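Local coordinates for protein putative dihydrodipicolinate synthase (Thermus thermophilus, PDB 2PCQ) that is a putative member of the dihydrodipicolinate synthase family, built as a closed parallel beta/alpha barrel and assembled from four subunits, at residues 137-142 with 166-171; 172-177 with 188-193; 94-99 with 132-137. All blocks are in the same frame, centred on the assembly; numbering follows the deposited sequence.

All three interactions belong to one eight-stranded parallel TIM barrel and follow in series along the chain: 94-99 with 132-137 closes first, then 137-142 with 166-171, then 172-177 with 188-193. Interactions 1 and 3 have centres about 15 Å apart, share E137 and both use helix 136-142; they meet directly where V139 CG2 lies 4.0 Å from L134 CG. Interaction 2 adjoins interaction 1 in sequence only, with centres again about 15 Å apart. Interactions 2 and 3 do not touch. Interaction 2 thus joins neighbouring strands of the barrel wall, while interactions 1 and 3 pack helix 136-142 and the segment leading into it against the end of helix 158-167 and the loop after strand 91-94.

Interaction 1 (137-142 with 166-171); sequences EAVEAL and ARLQEF. With K (potassium ion), chain B.
The guanidinium of R167 receives the carboxylate of E140 over one face: the two planes stand 83° apart, with OE2 of E140 3.0 Å above the guanidinium plane and offset toward its rim. E140 OE1 lies 3.0 Å from R167 NH1, also well out of that plane, so the salt bridge rests on charge and no N-H is directed at the oxygen. With CG anti to the backbone N (chi1 178°) and the chain extended beyond it, E140 reaches across R167 at about a right angle. A water donates to E140 OE2 and, in a longer bond, to R167 O. At the other flat group, V139 CG1 approaches the F171 ring obliquely, 3.6 Å from CZ; the same methyl sits 3.8 Å from L168 CD1. Apolar packing thus lies beside the ion pair, and F171 continues inward onto V148 and I151. Next to F171, the carbonyl O of E170 binds the potassium ion at 3.2 Å, together with two waters and the carbonyls of A143, H145 and V148. The contact joins helix 136-142 to the last turn of helix 158-167 and the loop that follows it, in the outer layer of a TIM barrel, beside a metal site made largely of backbone carbonyls.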
loop_
_atom_site.group_PDB
_atom_site.type_symbol
_atom_site.label_atom_id
_atom_site.label_comp_id
_atom_site.label_asym_id
_atom_site.label_seq_id
_atom_site.Cartn_x
_atom_site.Cartn_y
_atom_site.Cartn_z
ATOM N N GLU A 137 15.813 -12.015 0.456
ATOM C CA GLU A 137 16.310 -13.130 1.261
ATOM C C GLU A 137 16.124 -14.427 0.481
ATOM O O GLU A 137 16.995 -15.291 0.483
ATOM C CB GLU A 137 15.548 -13.249 2.587
ATOM C CG GLU A 137 15.815 -12.156 3.617
ATOM C CD GLU A 137 15.296 -10.789 3.193
ATOM O OE1 GLU A 137 14.269 -10.726 2.479
ATOM O OE2 GLU A 137 15.909 -9.775 3.592
ATOM N N ALA A 138 14.973 -14.563 -0.176
ATOM C CA ALA A 138 14.679 -15.757 -0.960
ATOM C C ALA A 138 15.590 -15.824 -2.181
ATOM O O ALA A 138 16.087 -16.891 -2.535
ATOM C CB ALA A 138 13.218 -15.756 -1.394
ATOM N N VAL A 139 15.809 -14.682 -2.826
ATOM C CA VAL A 139 16.680 -14.645 -3.997
ATOM C C VAL A 139 18.087 -15.098 -3.613
ATOM O O VAL A 139 18.723 -15.854 -4.344
ATOM C CB VAL A 139 16.762 -13.221 -4.604
ATOM C CG1 VAL A 139 17.735 -13.213 -5.783
ATOM C CG2 VAL A 139 15.377 -12.761 -5.064
ATOM N N GLU A 140 18.571 -14.641 -2.461
ATOM C CA GLU A 140 19.903 -15.013 -2.007
ATOM C C GLU A 140 19.996 -16.499 -1.650
ATOM O O GLU A 140 21.032 -17.131 -1.852
ATOM C CB GLU A 140 20.319 -14.150 -0.809
ATOM C CG GLU A 140 21.686 -14.524 -0.239
ATOM C CD GLU A 140 22.308 -13.417 0.587
ATOM O OE1 GLU A 140 21.559 -12.613 1.175
ATOM O OE2 GLU A 140 23.554 -13.357 0.657
ATOM N N ALA A 141 18.909 -17.061 -1.137
ATOM C CA ALA A 141 18.894 -18.473 -0.782
ATOM C C ALA A 141 18.883 -19.341 -2.036
ATOM O O ALA A 141 19.459 -20.425 -2.051
ATOM C CB ALA A 141 17.671 -18.787 0.078
ATOM N N LEU A 142 18.231 -18.856 -3.089
ATOM C CA LEU A 142 18.135 -19.600 -4.342
ATOM C C LEU A 142 19.333 -19.406 -5.264
ATOM O O LEU A 142 19.645 -20.277 -6.078
ATOM C CB LEU A 142 16.858 -19.200 -5.085
ATOM C CG LEU A 142 15.546 -19.609 -4.407
ATOM C CD1 LEU A 142 14.379 -18.866 -5.028
ATOM C CD2 LEU A 142 15.368 -21.115 -4.540
ATOM N N ALA A 166 25.948 -6.145 -5.386
ATOM C CA ALA A 166 26.860 -6.163 -4.253
ATOM C C ALA A 166 26.976 -7.505 -3.530
ATOM O O ALA A 166 28.036 -7.828 -2.991
ATOM C CB ALA A 166 26.463 -5.070 -3.257
ATOM N N ARG A 167 25.904 -8.289 -3.520
ATOM C CA ARG A 167 25.938 -9.550 -2.787
ATOM C C ARG A 167 25.911 -10.857 -3.568
ATOM O O ARG A 167 26.294 -11.894 -3.028
ATOM C CB ARG A 167 24.793 -9.585 -1.764
ATOM C CG ARG A 167 24.950 -8.616 -0.599
ATOM C CD ARG A 167 23.885 -8.860 0.468
ATOM N NE ARG A 167 24.214 -9.954 1.382
ATOM C CZ ARG A 167 23.374 -10.446 2.289
ATOM N NH1 ARG A 167 22.150 -9.948 2.399
ATOM N NH2 ARG A 167 23.762 -11.421 3.101
ATOM N N LEU A 168 25.482 -10.835 -4.824
ATOM C CA LEU A 168 25.379 -12.086 -5.562
ATOM C C LEU A 168 26.312 -12.281 -6.748
ATOM O O LEU A 168 26.379 -11.447 -7.646
ATOM C CB LEU A 168 23.928 -12.281 -6.026
ATOM C CG LEU A 168 22.854 -12.103 -4.944
ATOM C CD1 LEU A 168 21.468 -12.335 -5.544
ATOM C CD2 LEU A 168 23.106 -13.076 -3.794
ATOM N N GLN A 169 27.029 -13.399 -6.739
ATOM C CA GLN A 169 27.932 -13.756 -7.826
ATOM C C GLN A 169 27.298 -14.939 -8.548
ATOM O O GLN A 169 26.402 -15.588 -8.004
ATOM C CB GLN A 169 29.304 -14.147 -7.281
ATOM C CG GLN A 169 29.972 -13.062 -6.460
ATOM C CD GLN A 169 31.373 -13.444 -6.034
ATOM O OE1 GLN A 169 32.276 -13.576 -6.865
ATOM N NE2 GLN A 169 31.564 -13.628 -4.733
ATOM N N GLU A 170 27.755 -15.228 -9.763
ATOM C CA GLU A 170 27.176 -16.327 -10.529
ATOM C C GLU A 170 25.662 -16.119 -10.583
ATOM O O GLU A 170 24.888 -17.073 -10.473
ATOM C CB GLU A 170 27.473 -17.677 -9.864
ATOM C CG GLU A 170 28.934 -18.097 -9.869
ATOM C CD GLU A 170 29.143 -19.473 -9.254
ATOM O OE1 GLU A 170 28.149 -20.085 -8.807
ATOM O OE2 GLU A 170 30.301 -19.940 -9.217
ATOM N N PHE A 171 25.244 -14.864 -10.736
ATOM C CA PHE A 171 23.823 -14.541 -10.785
ATOM C C PHE A 171 23.586 -13.437 -11.809
ATOM O O PHE A 171 23.896 -12.268 -11.578
ATOM C CB PHE A 171 23.344 -14.105 -9.402
ATOM C CG PHE A 171 21.868 -14.229 -9.209
ATOM C CD1 PHE A 171 21.074 -13.097 -9.065
ATOM C CD2 PHE A 171 21.266 -15.483 -9.160
ATOM C CE1 PHE A 171 19.700 -13.212 -8.872
ATOM C CE2 PHE A 171 19.894 -15.611 -8.967
ATOM C CZ PHE A 171 19.109 -14.471 -8.822
HETATM K K K B . 23.422 -19.803 -9.822
HETATM O O HOH W 1 26.441 -12.503 0.183
HETATM O O HOH W 2 25.632 -21.630 -8.569
HETATM O O HOH W 3 24.383 -20.476 -12.711
#

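Interaction 2 (172-177 with 188-193); sequences RVYTGH and GAEGGI
R172 and E190 meet side-on with guanidinium and carboxylate nearly coplanar, 10° apart. NE of R172 donates to E190 OE1 at 2.8 Å and NH2 to OE2, each reaching a syn lone pair, which makes a bidentate salt bridge. The Y174 ring stands 74° from the same carboxylate, and its hydroxyl donates to E190 OE2 in a very short bond (2.5 Å from OH). OE2 thus takes two donors and OE1 one, and the bonds to both oxygens hold the carboxylate's rotation. E190 reaches them with CG anti to the backbone N (chi1 178°) and an extended chain. The Y174 ring lies against the backbone of G191, whose N sits over one face, 3.7 Å above the plane and offset toward the rim. I193 crosses Y174 at about a right angle, its CG1 3.8 Å from ring atom CD1. The backbones pair in parallel, Y174 with G191 and T175 with G192: T175 N donates to G191 O at 3.1 Å, and I193 N to T175 O at 3.0 Å. Just before the bridges, E190 N donates to V173 O at 2.6 Å. These bonds join the two strands of a beta-alpha-beta unit whose helix 181-186 packs on T175 and A189. Strand 172-175 is hydrogen-bonded on to strand 148-153, while V173 packs on I161 and Y164 of helix 158-167.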
loop_
_atom_site.group_PDB
_atom_site.type_symbol
_atom_site.label_atom_id
_atom_site.label_comp_id
_atom_site.label_asym_id
_atom_site.label_seq_id
_atom_site.Cartn_x
_atom_site.Cartn_y
_atom_site.Cartn_z
ATOM N N ARG A 172 23.025 -13.831 -12.943
ATOM C CA ARG A 172 22.775 -12.927 -14.052
ATOM C C ARG A 172 21.505 -12.112 -13.885
ATOM O O ARG A 172 20.401 -12.649 -13.827
ATOM C CB ARG A 172 22.746 -13.739 -15.342
ATOM C CG ARG A 172 24.046 -14.521 -15.554
ATOM C CD ARG A 172 23.900 -15.563 -16.637
ATOM N NE ARG A 172 23.510 -14.960 -17.903
ATOM C CZ ARG A 172 23.097 -15.653 -18.957
ATOM N NH1 ARG A 172 23.020 -16.975 -18.886
ATOM N NH2 ARG A 172 22.770 -15.027 -20.080
ATOM N N VAL A 173 21.681 -10.800 -13.823
ATOM C CA VAL A 173 20.568 -9.890 -13.625
ATOM C C VAL A 173 20.083 -9.204 -14.888
ATOM O O VAL A 173 20.854 -8.554 -15.594
ATOM C CB VAL A 173 20.936 -8.794 -12.603
ATOM C CG1 VAL A 173 19.771 -7.831 -12.428
ATOM C CG2 VAL A 173 21.321 -9.438 -11.268
ATOM N N TYR A 174 18.789 -9.352 -15.154
ATOM C CA TYR A 174 18.151 -8.722 -16.300
ATOM C C TYR A 174 17.050 -7.811 -15.787
ATOM O O TYR A 174 16.257 -8.206 -14.935
ATOM C CB TYR A 174 17.562 -9.780 -17.234
ATOM C CG TYR A 174 18.541 -10.216 -18.293
ATOM C CD1 TYR A 174 18.669 -9.497 -19.478
ATOM C CD2 TYR A 174 19.411 -11.283 -18.072
ATOM C CE1 TYR A 174 19.642 -9.815 -20.413
ATOM C CE2 TYR A 174 20.395 -11.612 -19.004
ATOM C CZ TYR A 174 20.504 -10.868 -20.172
ATOM O OH TYR A 174 21.491 -11.145 -21.092
ATOM N N THR A 175 17.012 -6.578 -16.272
ATOM C CA THR A 175 15.961 -5.680 -15.833
ATOM C C THR A 175 14.865 -5.688 -16.883
ATOM O O THR A 175 15.140 -5.814 -18.079
ATOM C CB THR A 175 16.472 -4.236 -15.645
ATOM O OG1 THR A 175 15.383 -3.407 -15.224
ATOM C CG2 THR A 175 17.038 -3.687 -16.949
ATOM N N GLY A 176 13.619 -5.582 -16.431
ATOM C CA GLY A 176 12.504 -5.558 -17.358
ATOM C C GLY A 176 11.874 -4.179 -17.358
ATOM O O GLY A 176 10.799 -3.981 -17.924
ATOM N N HIS A 177 12.558 -3.223 -16.728
ATOM C CA HIS A 177 12.065 -1.847 -16.615
ATOM C C HIS A 177 12.820 -0.880 -17.538
ATOM O O HIS A 177 13.947 -0.477 -17.248
ATOM C CB HIS A 177 12.195 -1.378 -15.162
ATOM C CG HIS A 177 11.451 -0.115 -14.866
ATOM N ND1 HIS A 177 10.074 -0.043 -14.870
ATOM C CD2 HIS A 177 11.890 1.125 -14.551
ATOM C CE1 HIS A 177 9.697 1.186 -14.566
ATOM N NE2 HIS A 177 10.781 1.915 -14.369
ATOM N N GLY A 188 24.993 -2.908 -12.508
ATOM C CA GLY A 188 25.321 -4.290 -12.823
ATOM C C GLY A 188 24.452 -5.210 -13.661
ATOM O O GLY A 188 24.841 -6.354 -13.889
ATOM N N ALA A 189 23.293 -4.754 -14.122
ATOM C CA ALA A 189 22.441 -5.624 -14.930
ATOM C C ALA A 189 23.181 -6.079 -16.186
ATOM O O ALA A 189 23.906 -5.299 -16.808
ATOM C CB ALA A 189 21.157 -4.896 -15.315
ATOM N N GLU A 190 23.000 -7.344 -16.546
ATOM C CA GLU A 190 23.639 -7.907 -17.731
ATOM C C GLU A 190 22.967 -7.354 -18.981
ATOM O O GLU A 190 23.588 -7.228 -20.038
ATOM C CB GLU A 190 23.529 -9.435 -17.717
ATOM C CG GLU A 190 24.135 -10.120 -18.942
ATOM C CD GLU A 190 23.953 -11.627 -18.917
ATOM O OE1 GLU A 190 24.398 -12.268 -17.944
ATOM O OE2 GLU A 190 23.363 -12.174 -19.870
ATOM N N GLY A 191 21.689 -7.022 -18.861
ATOM C CA GLY A 191 20.974 -6.482 -19.998
ATOM C C GLY A 191 19.522 -6.222 -19.674
ATOM O O GLY A 191 19.149 -6.091 -18.506
ATOM N N GLY A 192 18.698 -6.154 -20.713
ATOM C CA GLY A 192 17.290 -5.902 -20.502
ATOM C C GLY A 192 16.360 -6.722 -21.372
ATOM O O GLY A 192 16.638 -6.986 -22.546
ATOM N N ILE A 193 15.263 -7.157 -20.765
ATOM C CA ILE A 193 14.225 -7.911 -21.456
ATOM C C ILE A 193 13.097 -6.896 -21.357
ATOM O O ILE A 193 12.366 -6.838 -20.367
ATOM C CB ILE A 193 13.899 -9.220 -20.715
ATOM C CG1 ILE A 193 15.147 -10.114 -20.705
ATOM C CG2 ILE A 193 12.733 -9.934 -21.397
ATOM C CD1 ILE A 193 14.963 -11.460 -20.022
HETATM O O HOH W 4 24.260 -9.153 -13.564
#

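Interaction 3 (94-99 with 132-137); sequences ATPPRY and VDLPLE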
loop_
_atom_site.group_PDB
_atom_site.type_symbol
_atom_site.label_atom_id
_atom_site.label_comp_id
_atom_site.label_asym_id
_atom_site.label_seq_id
_atom_site.Cartn_x
_atom_site.Cartn_y
_atom_site.Cartn_z
ATOM N N ALA A 94 10.320 -18.071 -14.380
ATOM C CA ALA A 94 9.187 -18.396 -13.524
ATOM C C ALA A 94 8.858 -17.405 -12.414
ATOM O O ALA A 94 9.734 -16.955 -11.684
ATOM C CB ALA A 94 9.394 -19.784 -12.919
ATOM N N THR A 95 7.570 -17.098 -12.295
ATOM C CA THR A 95 7.059 -16.190 -11.276
ATOM C C THR A 95 6.610 -17.024 -10.075
ATOM O O THR A 95 6.368 -18.224 -10.198
ATOM C CB THR A 95 5.826 -15.424 -11.791
ATOM O OG1 THR A 95 4.864 -16.365 -12.279
ATOM C CG2 THR A 95 6.205 -14.465 -12.914
ATOM N N PRO A 96 6.493 -16.399 -8.893
ATOM C CA PRO A 96 6.059 -17.139 -7.702
ATOM C C PRO A 96 4.551 -17.387 -7.745
ATOM O O PRO A 96 3.824 -16.690 -8.454
ATOM C CB PRO A 96 6.408 -16.187 -6.551
ATOM C CG PRO A 96 7.442 -15.259 -7.133
ATOM C CD PRO A 96 6.944 -15.047 -8.534
ATOM N N PRO A 97 4.065 -18.404 -7.013
ATOM C CA PRO A 97 2.619 -18.657 -7.017
ATOM C C PRO A 97 1.989 -17.347 -6.519
ATOM O O PRO A 97 2.615 -16.632 -5.740
ATOM C CB PRO A 97 2.471 -19.800 -6.017
ATOM C CG PRO A 97 3.738 -20.579 -6.236
ATOM C CD PRO A 97 4.789 -19.482 -6.314
ATOM N N ARG A 98 0.765 -17.042 -6.940
ATOM C CA ARG A 98 0.131 -15.772 -6.564
ATOM C C ARG A 98 -1.086 -15.736 -5.642
ATOM O O ARG A 98 -1.057 -15.112 -4.578
ATOM C CB ARG A 98 -0.269 -15.015 -7.830
ATOM C CG ARG A 98 0.869 -14.500 -8.675
ATOM C CD ARG A 98 0.411 -14.454 -10.116
ATOM N NE ARG A 98 0.571 -15.760 -10.731
ATOM C CZ ARG A 98 -0.218 -16.260 -11.674
ATOM N NH1 ARG A 98 -1.255 -15.568 -12.128
ATOM N NH2 ARG A 98 0.054 -17.455 -12.173
ATOM N N TYR A 99 -2.164 -16.370 -6.084
ATOM C CA TYR A 99 -3.425 -16.354 -5.360
ATOM C C TYR A 99 -3.357 -16.566 -3.845
ATOM O O TYR A 99 -3.931 -15.780 -3.093
ATOM C CB TYR A 99 -4.390 -17.359 -5.990
ATOM C CG TYR A 99 -5.837 -17.051 -5.703
ATOM C CD1 TYR A 99 -6.558 -16.167 -6.508
ATOM C CD2 TYR A 99 -6.484 -17.626 -4.612
ATOM C CE1 TYR A 99 -7.895 -15.866 -6.230
ATOM C CE2 TYR A 99 -7.819 -17.332 -4.324
ATOM C CZ TYR A 99 -8.515 -16.454 -5.133
ATOM O OH TYR A 99 -9.828 -16.165 -4.842
ATOM N N VAL A 132 2.738 -9.809 -5.998
ATOM C CA VAL A 132 3.315 -10.501 -4.852
ATOM C C VAL A 132 4.805 -10.207 -4.843
ATOM O O VAL A 132 5.404 -9.921 -5.881
ATOM C CB VAL A 132 3.106 -12.043 -4.900
ATOM C CG1 VAL A 132 1.619 -12.374 -4.818
ATOM C CG2 VAL A 132 3.737 -12.625 -6.158
ATOM N N ASP A 133 5.406 -10.282 -3.666
ATOM C CA ASP A 133 6.822 -10.002 -3.529
ATOM C C ASP A 133 7.689 -11.251 -3.688
ATOM O O ASP A 133 7.204 -12.378 -3.621
ATOM C CB ASP A 133 7.067 -9.351 -2.162
ATOM C CG ASP A 133 8.488 -8.851 -1.994
ATOM O OD1 ASP A 133 9.039 -8.291 -2.963
ATOM O OD2 ASP A 133 9.046 -9.003 -0.887
ATOM N N LEU A 134 8.971 -11.025 -3.951
ATOM C CA LEU A 134 9.965 -12.085 -4.073
ATOM C C LEU A 134 11.102 -11.508 -3.239
ATOM O O LEU A 134 11.992 -10.831 -3.757
ATOM C CB LEU A 134 10.410 -12.287 -5.524
ATOM C CG LEU A 134 11.474 -13.379 -5.740
ATOM C CD1 LEU A 134 11.031 -14.682 -5.103
ATOM C CD2 LEU A 134 11.712 -13.582 -7.222
ATOM N N PRO A 135 11.055 -11.738 -1.917
ATOM C CA PRO A 135 12.052 -11.249 -0.964
ATOM C C PRO A 135 13.486 -11.455 -1.411
ATOM O O PRO A 135 13.822 -12.485 -1.991
ATOM C CB PRO A 135 11.728 -12.031 0.305
ATOM C CG PRO A 135 10.244 -12.224 0.206
ATOM C CD PRO A 135 10.071 -12.606 -1.242
ATOM N N LEU A 136 14.329 -10.463 -1.146
ATOM C CA LEU A 136 15.735 -10.561 -1.501
ATOM C C LEU A 136 16.352 -11.729 -0.727
ATOM O O LEU A 136 17.293 -12.369 -1.200
ATOM C CB LEU A 136 16.459 -9.244 -1.183
ATOM C CG LEU A 136 16.020 -8.057 -2.053
ATOM C CD1 LEU A 136 16.672 -6.763 -1.574
ATOM C CD2 LEU A 136 16.377 -8.341 -3.505
ATOM N N GLU A 137 15.813 -12.015 0.456
ATOM C CA GLU A 137 16.310 -13.130 1.261
ATOM C C GLU A 137 16.124 -14.427 0.481
ATOM O O GLU A 137 16.995 -15.291 0.483
ATOM C CB GLU A 137 15.548 -13.249 2.587
ATOM C CG GLU A 137 15.815 -12.156 3.617
ATOM C CD GLU A 137 15.296 -10.789 3.193
ATOM O OE1 GLU A 137 14.269 -10.726 2.479
ATOM O OE2 GLU A 137 15.909 -9.775 3.592
#
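V132 has the most surface buried here, and both of its methyls work. CG1 lies 3.8 Å from the carbonyl O of R98, while CG2 is 4.2 Å from P97 O and 4.3 Å from the aliphatic CG of R98. The first torsion (chi1 -64°) divides the methyls in this way, with CG1 anti to the carbonyl carbon and turned to R98 O, and CG2 left to face P97 O and P96. P96, next in buried surface, is a slight bridge between two partners: its CB comes within 4.5 Å of V132 CG2, and its CG within 4.2 Å of L134 CD1. Proline ring and leucine cross at about a right angle. No hydrogen bond links the two segments, and the spacings indicate light van der Waals contact. Polar ties run elsewhere: E72 OE1 accepts from the backbone N of R98 and of Y99, and R98 O receives K131 NZ of the third subunit. P96 and L134 also share a neighbour, L108 of helix 107-118, so that helix covers the apolar cluster. The contact joins the loop after strand 91-94 to the segment leading into helix 136-142, with P135 at its N-cap position: loop packing in a TIM barrel, partly at a subunit interface.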